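Local coordinates for protein activating signal cointegrator 1 complex subunit 2 (Homo sapiens, PDB 6YXQ) that binds K63-linked polyubiquitin chains and, as part of the ASCC complex, recruits ASCC3 and ALKBH3 to sites of DNA damage, and takes part in rescuing stalled ribosomes, at residues B[82-86]-B[153-159]; B[99-104]-B[167-172]. All blocks are in the same frame, centred on the assembly; numbering follows the deposited sequence.

Contact 1: residues B[82-86]-B[153-159]; sequences WCQVI and ILYNNFL
Residues 82-86 form a helical turn near the end of helix 78-87, whose apolar side meets the last turn of helix 147-156 and the bend that follows it. The backbones come closest at Ile-86 and Asn-157, with CA atoms 6.2 Å apart. Ile-153 points toward the partner helix, and its CG2 lies 3.6 Å from CD1 of Ile-86, whose mt rotamer brings the end of its side chain nearer the partner. The same CG2 of Ile-153 is 4.1 Å from CZ3 of Trp-82, reached obliquely; chi1 m (-89°) and chi2 108° swing the indole across although CB of Trp-82 points sideways. Leu-154 sets CD2 at the indole edge, 4.0 Å from CH2 of Trp-82. Asn-157 is the first residue to leave helical geometry. Its side chain (chi1 m) folds back so that ND2 donates to O of Ile-153 (2.9 Å), while OD1 of Asn-157 rests 3.7 Å from CG2 of Ile-86. Phe-158 is left-handed (50°/26°). Weak bonds from N of Phe-158 to O of Tyr-155 (3.5 Å) and from N of Leu-159 to O of Leu-154 (3.2 Å) complete a Schellman motif, which ends helix 147-156 and turns Leu-159 back onto helix 78-87. There CD2 of Leu-159 lies 3.6 Å from O of Val-85, and CD1 of Leu-159 approaches CZ3 of Trp-82 at the ring edge (4.1 Å). The contact buries 273 Å². Beyond it, Trp-82 also meets His-78 and Ile-145, Val-85 leans on Leu-91 of helix 89-101, and Gln-84 reaches Trp-72 and Leu-73 of helix 53-75.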
ATOM      1  N   TRP B  82      18.204  -7.791  -2.385  1.00 94.07           N
ATOM      2  CA  TRP B  82      17.644  -8.400  -3.584  1.00 88.05           C
ATOM      3  C   TRP B  82      17.583  -9.917  -3.454  1.00 90.88           C
ATOM      4  O   TRP B  82      16.609 -10.542  -3.894  1.00 93.52           O
ATOM      5  CB  TRP B  82      18.454  -7.977  -4.807  1.00 80.47           C
ATOM      6  CG  TRP B  82      17.950  -6.709  -5.420  1.00 81.51           C
ATOM      7  CD1 TRP B  82      18.552  -5.483  -5.389  1.00 88.76           C
ATOM      8  CD2 TRP B  82      16.731  -6.540  -6.151  1.00 83.47           C
ATOM      9  NE1 TRP B  82      17.784  -4.563  -6.059  1.00 98.43           N
ATOM     10  CE2 TRP B  82      16.660  -5.186  -6.537  1.00 97.98           C
ATOM     11  CE3 TRP B  82      15.695  -7.403  -6.524  1.00 80.90           C
ATOM     12  CZ2 TRP B  82      15.592  -4.675  -7.275  1.00100.08           C
ATOM     13  CZ3 TRP B  82      14.634  -6.895  -7.255  1.00 71.79           C
ATOM     14  CH2 TRP B  82      14.591  -5.545  -7.622  1.00 85.82           C
ATOM     15  N   CYS B  83      18.606 -10.526  -2.847  1.00 92.33           N
ATOM     16  CA  CYS B  83      18.536 -11.951  -2.535  1.00 95.79           C
ATOM     17  C   CYS B  83      17.294 -12.261  -1.714  1.00 97.75           C
ATOM     18  O   CYS B  83      16.540 -13.194  -2.027  1.00102.14           O
ATOM     19  CB  CYS B  83      19.788 -12.392  -1.776  1.00 89.15           C
ATOM     20  SG  CYS B  83      21.272 -12.533  -2.770  1.00 99.63           S
ATOM     21  N   GLN B  84      17.069 -11.482  -0.655  1.00 90.27           N
ATOM     22  CA  GLN B  84      15.921 -11.723   0.209  1.00 93.42           C
ATOM     23  C   GLN B  84      14.618 -11.618  -0.574  1.00 96.87           C
ATOM     24  O   GLN B  84      13.774 -12.519  -0.512  1.00 94.46           O
ATOM     25  CB  GLN B  84      15.941 -10.745   1.385  1.00 92.83           C
ATOM     26  CG  GLN B  84      15.005 -11.118   2.525  1.00 99.03           C
ATOM     27  CD  GLN B  84      15.497 -12.306   3.328  1.00 98.98           C
ATOM     28  OE1 GLN B  84      16.669 -12.672   3.263  1.00103.18           O
ATOM     29  NE2 GLN B  84      14.598 -12.913   4.093  1.00102.06           N
ATOM     30  N   VAL B  85      14.453 -10.541  -1.354  1.00100.06           N
ATOM     31  CA  VAL B  85      13.177 -10.319  -2.040  1.00 93.72           C
ATOM     32  C   VAL B  85      12.934 -11.385  -3.099  1.00 92.61           C
ATOM     33  O   VAL B  85      11.787 -11.782  -3.353  1.00 79.68           O
ATOM     34  CB  VAL B  85      13.099  -8.901  -2.645  1.00 73.89           C
ATOM     35  CG1 VAL B  85      13.417  -7.856  -1.600  1.00 74.17           C
ATOM     36  CG2 VAL B  85      13.995  -8.761  -3.854  1.00 82.35           C
ATOM     37  N   ILE B  86      13.998 -11.876  -3.731  1.00 97.28           N
ATOM     38  CA  ILE B  86      13.798 -12.860  -4.782  1.00 90.71           C
ATOM     39  C   ILE B  86      13.494 -14.229  -4.190  1.00 94.99           C
ATOM     40  O   ILE B  86      12.624 -14.948  -4.691  1.00 96.09           O
ATOM     41  CB  ILE B  86      15.023 -12.885  -5.711  1.00 78.64           C
ATOM     42  CG1 ILE B  86      15.116 -11.573  -6.491  1.00 75.11           C
ATOM     43  CG2 ILE B  86      14.959 -14.072  -6.657  1.00 67.38           C
ATOM     44  CD1 ILE B  86      16.280 -11.518  -7.443  1.00 79.15           C
ATOM     45  N   ILE B 153      13.316 -10.827 -13.358  1.00 85.77           N
ATOM     46  CA  ILE B 153      13.181 -10.999 -11.908  1.00 79.24           C
ATOM     47  C   ILE B 153      11.836 -10.465 -11.429  1.00 92.97           C
ATOM     48  O   ILE B 153      11.100 -11.136 -10.683  1.00 88.77           O
ATOM     49  CB  ILE B 153      14.335 -10.295 -11.175  1.00 81.16           C
ATOM     50  CG1 ILE B 153      15.624 -11.105 -11.261  1.00 90.62           C
ATOM     51  CG2 ILE B 153      13.956 -10.035  -9.727  1.00 73.14           C
ATOM     52  CD1 ILE B 153      16.855 -10.286 -10.923  1.00 93.31           C
ATOM     53  N   LEU B 154      11.503  -9.240 -11.856  1.00 98.88           N
ATOM     54  CA  LEU B 154      10.293  -8.552 -11.407  1.00 90.86           C
ATOM     55  C   LEU B 154       9.034  -9.337 -11.706  1.00 94.60           C
ATOM     56  O   LEU B 154       8.339  -9.779 -10.777  1.00 93.52           O
ATOM     57  CB  LEU B 154      10.178  -7.184 -12.051  1.00 85.37           C
ATOM     58  CG  LEU B 154      11.139  -6.100 -11.651  1.00 88.44           C
ATOM     59  CD1 LEU B 154      10.397  -4.784 -11.744  1.00 77.53           C
ATOM     60  CD2 LEU B 154      11.638  -6.372 -10.251  1.00 96.62           C
ATOM     61  N   TYR B 155       8.703  -9.463 -13.006  1.00107.86           N
ATOM     62  CA  TYR B 155       7.596 -10.323 -13.380  1.00115.78           C
ATOM     63  C   TYR B 155       7.668 -11.630 -12.655  1.00 96.47           C
ATOM     64  O   TYR B 155       6.655 -12.212 -12.359  1.00 91.97           O
ATOM     65  CB  TYR B 155       7.513 -10.581 -14.882  1.00114.75           C
ATOM     66  CG  TYR B 155       6.184 -11.182 -15.329  1.00 99.34           C
ATOM     67  CD1 TYR B 155       5.863 -12.545 -15.157  1.00 95.09           C
ATOM     68  CD2 TYR B 155       5.232 -10.365 -15.899  1.00 94.92           C
ATOM     69  CE1 TYR B 155       4.622 -13.044 -15.587  1.00 94.59           C
ATOM     70  CE2 TYR B 155       3.999 -10.861 -16.326  1.00 98.32           C
ATOM     71  CZ  TYR B 155       3.702 -12.195 -16.165  1.00 97.18           C
ATOM     72  OH  TYR B 155       2.483 -12.683 -16.586  1.00 96.69           O
ATOM     73  N   ASN B 156       8.800 -12.166 -12.398  1.00106.08           N
ATOM     74  CA  ASN B 156       8.615 -13.615 -12.351  1.00114.51           C
ATOM     75  C   ASN B 156       8.856 -14.221 -10.995  1.00113.27           C
ATOM     76  O   ASN B 156       8.705 -15.413 -10.835  1.00116.63           O
ATOM     77  CB  ASN B 156       9.559 -14.409 -13.267  1.00130.06           C
ATOM     78  CG  ASN B 156       8.816 -14.934 -14.410  1.00152.92           C
ATOM     79  OD1 ASN B 156       7.790 -15.637 -14.234  1.00173.89           O
ATOM     80  ND2 ASN B 156       9.211 -14.625 -15.576  1.00161.81           N
ATOM     81  N   ASN B 157       9.283 -13.454 -10.024  1.00115.06           N
ATOM     82  CA  ASN B 157       9.065 -13.803  -8.637  1.00102.98           C
ATOM     83  C   ASN B 157       7.827 -13.114  -8.099  1.00105.32           C
ATOM     84  O   ASN B 157       7.799 -12.776  -6.920  1.00106.11           O
ATOM     85  CB  ASN B 157      10.329 -13.462  -7.864  1.00101.09           C
ATOM     86  CG  ASN B 157      11.540 -14.147  -8.493  1.00101.80           C
ATOM     87  OD1 ASN B 157      11.810 -15.317  -8.224  1.00109.22           O
ATOM     88  ND2 ASN B 157      12.288 -13.413  -9.309  1.00 87.92           N
ATOM     89  N   PHE B 158       6.814 -12.876  -8.954  1.00105.86           N
ATOM     90  CA  PHE B 158       5.527 -12.266  -8.562  1.00 87.00           C
ATOM     91  C   PHE B 158       5.721 -10.985  -7.749  1.00 85.68           C
ATOM     92  O   PHE B 158       4.847 -10.579  -6.974  1.00 89.03           O
ATOM     93  CB  PHE B 158       4.643 -13.256  -7.793  1.00 89.10           C
ATOM     94  CG  PHE B 158       3.912 -14.238  -8.674  1.00107.28           C
ATOM     95  CD1 PHE B 158       2.785 -13.849  -9.390  1.00108.38           C
ATOM     96  CD2 PHE B 158       4.362 -15.543  -8.799  1.00115.98           C
ATOM     97  CE1 PHE B 158       2.119 -14.747 -10.212  1.00115.14           C
ATOM     98  CE2 PHE B 158       3.699 -16.447  -9.620  1.00127.94           C
ATOM     99  CZ  PHE B 158       2.576 -16.049 -10.326  1.00122.97           C
ATOM    100  N   LEU B 159       6.863 -10.321  -7.953  1.00 93.24           N
ATOM    101  CA  LEU B 159       7.164  -9.095  -7.217  1.00 77.69           C
ATOM    102  C   LEU B 159       6.190  -7.984  -7.571  1.00 72.67           C
ATOM    103  O   LEU B 159       5.873  -7.135  -6.732  1.00 74.06           O
ATOM    104  CB  LEU B 159       8.598  -8.647  -7.504  1.00 79.23           C
ATOM    105  CG  LEU B 159       9.731  -9.591  -7.092  1.00 82.59           C
ATOM    106  CD1 LEU B 159      11.088  -8.922  -7.274  1.00 80.37           C
ATOM    107  CD2 LEU B 159       9.555 -10.057  -5.653  1.00 77.95           C
TER

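Contact 2: residues B[99-104]-B[167-172]; sequences LRYVPR and DLCVLF
Leu-99 is the bump of this contact: as a knob it enters the hollow bounded by Asp-167, Leu-168, Leu-171 and Phe-172 on helix 162-172. Segment 167-172 is helical, N of Leu-171 bonding O of Asp-167 (2.9 Å). CA of Leu-99 lies 5.9 Å from CA of Asp-167. With the mt rotamer, CD2 of Leu-99 reaches CD1 of Leu-171 (3.6 Å), CD2 of Leu-168 (4.0 Å) and, at the ring edge, CE2 of Phe-172 (4.4 Å). After Tyr-101, helix 89-101 gives way to an extended run (phi/psi near -63°/135° at both Val-102 and Pro-103). Val-102 adds a second bump, its CG1 3.5 Å from CD1 of Leu-171, and CA of Arg-104 comes within 6.8 Å of CA of Leu-171. Arg-104 (chi1 m, chi2 p, chi3 t) curls back, so that one guanidinium face lies over CD2 of Leu-171, 4.0 Å from NH1 of Arg-104. The guanidinium hydrogen-bonds two carbonyls around the end of helix 89-101: NH1 and NH2 of Arg-104 donate to O of Leu-99 (3.2 and 3.1 Å), and NH1 also to O of Val-102 (2.6 Å). NH2 of Arg-104 forms a salt bridge with OD1 of Asp-167 (2.7 Å). These buried charges thus neutralise each other, and because Asp-167 also salt-bridges Arg-15 of the ASCC3 chain, the apolar knob packing is coupled to the subunit interface.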
ATOM      1  N   LEU B  99      -0.807  -4.750   0.784  1.00 73.96           N
ATOM      2  CA  LEU B  99      -1.446  -4.028  -0.314  1.00 67.25           C
ATOM      3  C   LEU B  99      -2.917  -4.412  -0.453  1.00 72.36           C
ATOM      4  O   LEU B  99      -3.778  -3.549  -0.672  1.00 66.48           O
ATOM      5  CB  LEU B  99      -0.701  -4.295  -1.620  1.00 70.56           C
ATOM      6  CG  LEU B  99       0.664  -3.627  -1.789  1.00 68.20           C
ATOM      7  CD1 LEU B  99       1.266  -3.995  -3.137  1.00 69.10           C
ATOM      8  CD2 LEU B  99       0.560  -2.120  -1.632  1.00 59.38           C
ATOM      9  N   ARG B 100      -3.230  -5.701  -0.311  1.00 71.29           N
ATOM     10  CA  ARG B 100      -4.600  -6.158  -0.502  1.00 63.84           C
ATOM     11  C   ARG B 100      -5.519  -5.656   0.602  1.00 81.68           C
ATOM     12  O   ARG B 100      -6.670  -5.296   0.331  1.00 87.17           O
ATOM     13  CB  ARG B 100      -4.634  -7.685  -0.568  1.00 54.03           C
ATOM     14  CG  ARG B 100      -6.039  -8.278  -0.576  1.00 66.24           C
ATOM     15  CD  ARG B 100      -6.005  -9.787  -0.823  1.00 88.99           C
ATOM     16  NE  ARG B 100      -7.330 -10.327  -1.123  1.00109.73           N
ATOM     17  CZ  ARG B 100      -7.563 -11.587  -1.478  1.00129.34           C
ATOM     18  NH1 ARG B 100      -6.557 -12.444  -1.580  1.00149.48           N
ATOM     19  NH2 ARG B 100      -8.802 -11.988  -1.732  1.00128.29           N
ATOM     20  N   TYR B 101      -5.038  -5.618   1.853  1.00 84.05           N
ATOM     21  CA  TYR B 101      -5.946  -5.429   2.978  1.00 71.79           C
ATOM     22  C   TYR B 101      -5.829  -4.088   3.693  1.00 68.84           C
ATOM     23  O   TYR B 101      -6.721  -3.765   4.485  1.00 72.50           O
ATOM     24  CB  TYR B 101      -5.763  -6.563   3.996  1.00 65.73           C
ATOM     25  CG  TYR B 101      -6.239  -7.904   3.479  1.00 76.23           C
ATOM     26  CD1 TYR B 101      -7.579  -8.119   3.173  1.00 77.52           C
ATOM     27  CD2 TYR B 101      -5.351  -8.952   3.293  1.00 86.67           C
ATOM     28  CE1 TYR B 101      -8.021  -9.346   2.693  1.00 81.89           C
ATOM     29  CE2 TYR B 101      -5.784 -10.182   2.817  1.00 99.82           C
ATOM     30  CZ  TYR B 101      -7.116 -10.373   2.519  1.00 91.69           C
ATOM     31  OH  TYR B 101      -7.532 -11.599   2.050  1.00 94.26           O
ATOM     32  N   VAL B 102      -4.796  -3.291   3.429  1.00 70.12           N
ATOM     33  CA  VAL B 102      -4.624  -2.045   4.184  1.00 64.15           C
ATOM     34  C   VAL B 102      -5.803  -1.123   3.909  1.00 72.28           C
ATOM     35  O   VAL B 102      -6.234  -0.993   2.747  1.00 82.86           O
ATOM     36  CB  VAL B 102      -3.287  -1.369   3.821  1.00 71.71           C
ATOM     37  CG1 VAL B 102      -3.201  -1.070   2.337  1.00 65.94           C
ATOM     38  CG2 VAL B 102      -3.097  -0.095   4.627  1.00 82.58           C
ATOM     39  N   PRO B 103      -6.390  -0.497   4.925  1.00 81.51           N
ATOM     40  CA  PRO B 103      -7.540   0.379   4.678  1.00 87.70           C
ATOM     41  C   PRO B 103      -7.151   1.576   3.826  1.00 78.10           C
ATOM     42  O   PRO B 103      -6.117   2.211   4.044  1.00 76.57           O
ATOM     43  CB  PRO B 103      -7.977   0.800   6.088  1.00 91.41           C
ATOM     44  CG  PRO B 103      -6.777   0.570   6.947  1.00 96.20           C
ATOM     45  CD  PRO B 103      -6.095  -0.628   6.360  1.00 94.00           C
ATOM     46  N   ARG B 104      -7.984   1.862   2.830  1.00 75.80           N
ATOM     47  CA  ARG B 104      -7.860   3.073   2.038  1.00 67.93           C
ATOM     48  C   ARG B 104      -8.519   4.233   2.772  1.00 68.95           C
ATOM     49  O   ARG B 104      -9.436   4.051   3.580  1.00 70.23           O
ATOM     50  CB  ARG B 104      -8.497   2.893   0.654  1.00 60.03           C
ATOM     51  CG  ARG B 104      -7.711   1.999  -0.301  1.00 55.77           C
ATOM     52  CD  ARG B 104      -8.027   0.530  -0.073  1.00 60.45           C
ATOM     53  NE  ARG B 104      -7.504  -0.331  -1.127  1.00 73.30           N
ATOM     54  CZ  ARG B 104      -6.543  -1.233  -0.952  1.00 81.37           C
ATOM     55  NH1 ARG B 104      -5.992  -1.403   0.240  1.00 86.24           N
ATOM     56  NH2 ARG B 104      -6.132  -1.972  -1.972  1.00 91.36           N
ATOM     57  N   ASP B 167      -3.151  -1.309  -6.579  1.00 61.30           N
ATOM     58  CA  ASP B 167      -3.104  -1.009  -5.154  1.00 60.29           C
ATOM     59  C   ASP B 167      -2.068   0.067  -4.865  1.00 66.91           C
ATOM     60  O   ASP B 167      -2.340   1.023  -4.132  1.00 68.03           O
ATOM     61  CB  ASP B 167      -2.793  -2.278  -4.357  1.00 57.77           C
ATOM     62  CG  ASP B 167      -3.948  -3.257  -4.346  1.00 70.22           C
ATOM     63  OD1 ASP B 167      -5.114  -2.801  -4.281  1.00 77.89           O
ATOM     64  OD2 ASP B 167      -3.688  -4.481  -4.395  1.00 64.02           O
ATOM     65  N   LEU B 168      -0.870  -0.074  -5.437  1.00 67.25           N
ATOM     66  CA  LEU B 168       0.195   0.887  -5.184  1.00 76.28           C
ATOM     67  C   LEU B 168      -0.248   2.291  -5.545  1.00 78.76           C
ATOM     68  O   LEU B 168      -0.020   3.238  -4.785  1.00 90.10           O
ATOM     69  CB  LEU B 168       1.448   0.516  -5.976  1.00 61.78           C
ATOM     70  CG  LEU B 168       2.354  -0.529  -5.340  1.00 68.77           C
ATOM     71  CD1 LEU B 168       3.442  -0.939  -6.323  1.00 68.27           C
ATOM     72  CD2 LEU B 168       2.939   0.026  -4.054  1.00 70.77           C
ATOM     73  N   CYS B 169      -0.890   2.442  -6.708  1.00 69.71           N
ATOM     74  CA  CYS B 169      -1.322   3.766  -7.159  1.00 72.46           C
ATOM     75  C   CYS B 169      -2.394   4.347  -6.263  1.00 63.33           C
ATOM     76  O   CYS B 169      -2.275   5.499  -5.823  1.00 70.87           O
ATOM     77  CB  CYS B 169      -1.824   3.729  -8.604  1.00 70.87           C
ATOM     78  SG  CYS B 169      -0.610   3.194  -9.805  1.00 72.59           S
ATOM     79  N   VAL B 170      -3.460   3.581  -6.000  1.00 66.20           N
ATOM     80  CA  VAL B 170      -4.521   4.164  -5.184  1.00 63.15           C
ATOM     81  C   VAL B 170      -4.013   4.463  -3.780  1.00 66.75           C
ATOM     82  O   VAL B 170      -4.521   5.370  -3.106  1.00 76.51           O
ATOM     83  CB  VAL B 170      -5.759   3.260  -5.146  1.00 61.52           C
ATOM     84  CG1 VAL B 170      -5.462   1.953  -4.452  1.00 64.78           C
ATOM     85  CG2 VAL B 170      -6.918   3.960  -4.459  1.00 62.06           C
ATOM     86  N   LEU B 171      -2.983   3.742  -3.325  1.00 69.60           N
ATOM     87  CA  LEU B 171      -2.495   3.940  -1.967  1.00 49.43           C
ATOM     88  C   LEU B 171      -1.513   5.105  -1.862  1.00 62.16           C
ATOM     89  O   LEU B 171      -1.572   5.872  -0.895  1.00 72.14           O
ATOM     90  CB  LEU B 171      -1.845   2.656  -1.450  1.00 49.12           C
ATOM     91  CG  LEU B 171      -2.798   1.515  -1.065  1.00 66.37           C
ATOM     92  CD1 LEU B 171      -2.002   0.263  -0.719  1.00 80.81           C
ATOM     93  CD2 LEU B 171      -3.749   1.880   0.069  1.00 49.74           C
ATOM     94  N   PHE B 172      -0.609   5.271  -2.834  1.00 56.99           N
ATOM     95  CA  PHE B 172       0.466   6.254  -2.704  1.00 65.11           C
ATOM     96  C   PHE B 172       0.435   7.328  -3.786  1.00 74.88           C
ATOM     97  O   PHE B 172       1.423   8.052  -3.948  1.00 97.41           O
ATOM     98  CB  PHE B 172       1.842   5.574  -2.717  1.00 59.93           C
ATOM     99  CG  PHE B 172       1.972   4.408  -1.774  1.00 65.73           C
ATOM    100  CD1 PHE B 172       2.332   4.604  -0.451  1.00 72.15           C
ATOM    101  CD2 PHE B 172       1.765   3.113  -2.218  1.00 80.28           C
ATOM    102  CE1 PHE B 172       2.459   3.531   0.416  1.00 79.76           C
ATOM    103  CE2 PHE B 172       1.892   2.037  -1.357  1.00 79.19           C
ATOM    104  CZ  PHE B 172       2.241   2.246  -0.040  1.00 82.19           C
TER

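How the contacts relate
Contacts 1 and 2 join two successive helix pairs of this predominantly helical N-terminal part of ASCC2. Along the chain the order is 82-86, 99-104, 153-159, 167-172, so the segments alternate: helix 78-87 meets helix 147-156, and the following helix 89-101 meets the following helix 162-172. The centres lie about 20 Å apart and the nearest atoms about 7 Å, without touching. Contact 1 is some 21 Å from the centre of the chain and touches no other chain, whereas contact 2, only 9 Å from that centre, forms part of the ASCC3 interface. So one helix pair is packed against the other at two places, one away from the partner and one at its interface.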